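Local coordinates for uncharacterized protein (Bacteroides ovatus CL02T12C04, PDB 6PTM) that probably acts as an exo-carrageenase of glycoside hydrolase family 42, releasing sugar units from the chain ends of carrageenan oligosaccharides, at residues 237-240 with 245-248. Sequence-based numbering, arbitrary orientation.
Sequences WAEK and VKDG
A short helix, 236-241, turns back through a 3-10 segment on the way to helix 261-278, and E239 and V245 meet across that turn, their CA atoms 6.2 Å apart. V245 puts one methyl against the helix backbone: CG1 lies 3.9 Å from E239 CA and equally near A238 O, while its side chain also touches F234 and H260. A branched, apolar residue suits this buried spot, and the small A238 packs on L262 of helix 261-278. Farther out, E239 and K246 lie across each other, E239 CG being 3.8 Å from K246 CG; long chains suit this partly exposed edge, packing by their methylenes while their polar ends meet water. E239 reaches there with CG anti to the backbone N (chi1 175°) and an extended chain. E239 OE1 and K246 NZ are 4.4 Å apart, too far for a salt bridge. One water joins them, donating to E239 OE1 and accepting from K246 NZ, which also bonds to M255 O. With an alanine here, K246 would probably lose its nearby opposite charge and some cover over its methylenes. Both helices belong to the beta-alpha-beta crossover between parallel strands 225-230 and 288-292, consistent with the (beta/alpha)8 barrel of family 42.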
loop_
_atom_site.group_PDB
_atom_site.type_symbol
_atom_site.label_atom_id
_atom_site.label_comp_id
_atom_site.label_asym_id
_atom_site.label_seq_id
_atom_site.Cartn_x
_atom_site.Cartn_y
_atom_site.Cartn_z
ATOM N N TRP A 237 -9.779 -33.112 -9.472
ATOM C CA TRP A 237 -10.987 -33.961 -9.309
ATOM C C TRP A 237 -12.243 -33.095 -9.480
ATOM O O TRP A 237 -13.240 -33.597 -10.048
ATOM C CB TRP A 237 -10.983 -34.710 -7.980
ATOM C CG TRP A 237 -11.143 -33.799 -6.799
ATOM C CD1 TRP A 237 -10.145 -33.333 -5.978
ATOM C CD2 TRP A 237 -12.374 -33.245 -6.291
ATOM N NE1 TRP A 237 -10.679 -32.531 -5.001
ATOM C CE2 TRP A 237 -12.033 -32.435 -5.191
ATOM C CE3 TRP A 237 -13.716 -33.323 -6.680
ATOM C CZ2 TRP A 237 -12.986 -31.727 -4.472
ATOM C CZ3 TRP A 237 -14.657 -32.600 -5.983
ATOM C CH2 TRP A 237 -14.301 -31.833 -4.880
ATOM N N ALA A 238 -12.227 -31.858 -8.971
ATOM C CA ALA A 238 -13.382 -30.933 -9.037
ATOM C C ALA A 238 -13.573 -30.494 -10.484
ATOM O O ALA A 238 -14.727 -30.363 -10.924
ATOM C CB ALA A 238 -13.158 -29.735 -8.141
ATOM N N GLU A 239 -12.479 -30.204 -11.173
ATOM C CA GLU A 239 -12.535 -29.761 -12.584
ATOM C C GLU A 239 -13.157 -30.888 -13.439
ATOM O O GLU A 239 -14.036 -30.588 -14.263
ATOM C CB GLU A 239 -11.135 -29.381 -13.058
ATOM C CG GLU A 239 -11.114 -29.037 -14.522
ATOM C CD GLU A 239 -9.781 -28.523 -15.016
ATOM O OE1 GLU A 239 -8.833 -28.386 -14.159
ATOM O OE2 GLU A 239 -9.707 -28.256 -16.260
ATOM N N LYS A 240 -12.736 -32.141 -13.227
ATOM C CA LYS A 240 -13.256 -33.339 -13.952
ATOM C C LYS A 240 -14.740 -33.508 -13.605
ATOM O O LYS A 240 -15.521 -33.674 -14.510
ATOM C CB LYS A 240 -12.415 -34.591 -13.640
ATOM C CG LYS A 240 -12.980 -35.912 -14.157
ATOM C CD LYS A 240 -12.103 -37.134 -13.923
ATOM N N VAL A 245 -16.739 -25.337 -13.700
ATOM C CA VAL A 245 -16.132 -24.712 -12.499
ATOM C C VAL A 245 -14.938 -23.827 -12.905
ATOM O O VAL A 245 -14.595 -22.928 -12.120
ATOM C CB VAL A 245 -15.804 -25.791 -11.447
ATOM C CG1 VAL A 245 -14.510 -26.553 -11.772
ATOM C CG2 VAL A 245 -15.786 -25.170 -10.068
ATOM N N LYS A 246 -14.379 -24.005 -14.108
ATOM C CA LYS A 246 -13.203 -23.256 -14.624
ATOM C C LYS A 246 -13.648 -21.990 -15.359
ATOM O O LYS A 246 -12.787 -21.122 -15.604
ATOM C CB LYS A 246 -12.359 -24.112 -15.572
ATOM C CG LYS A 246 -11.794 -25.361 -14.931
ATOM C CD LYS A 246 -10.733 -25.062 -13.872
ATOM C CE LYS A 246 -9.493 -24.363 -14.399
ATOM N NZ LYS A 246 -8.556 -24.099 -13.277
ATOM N N ASP A 247 -14.944 -21.822 -15.627
ATOM C CA ASP A 247 -15.411 -20.670 -16.454
ATOM C C ASP A 247 -15.371 -19.391 -15.603
ATOM O O ASP A 247 -15.386 -19.507 -14.357
ATOM C CB ASP A 247 -16.817 -20.891 -17.020
ATOM C CG ASP A 247 -16.948 -22.119 -17.916
ATOM O OD1 ASP A 247 -15.956 -22.522 -18.516
ATOM O OD2 ASP A 247 -18.056 -22.642 -18.002
ATOM N N GLY A 248 -15.300 -18.229 -16.257
ATOM C CA GLY A 248 -15.362 -16.914 -15.615
ATOM C C GLY A 248 -14.344 -16.790 -14.492
ATOM O O GLY A 248 -14.690 -16.396 -13.398
HETATM O O HOH W 1 -8.574 -26.815 -12.058
#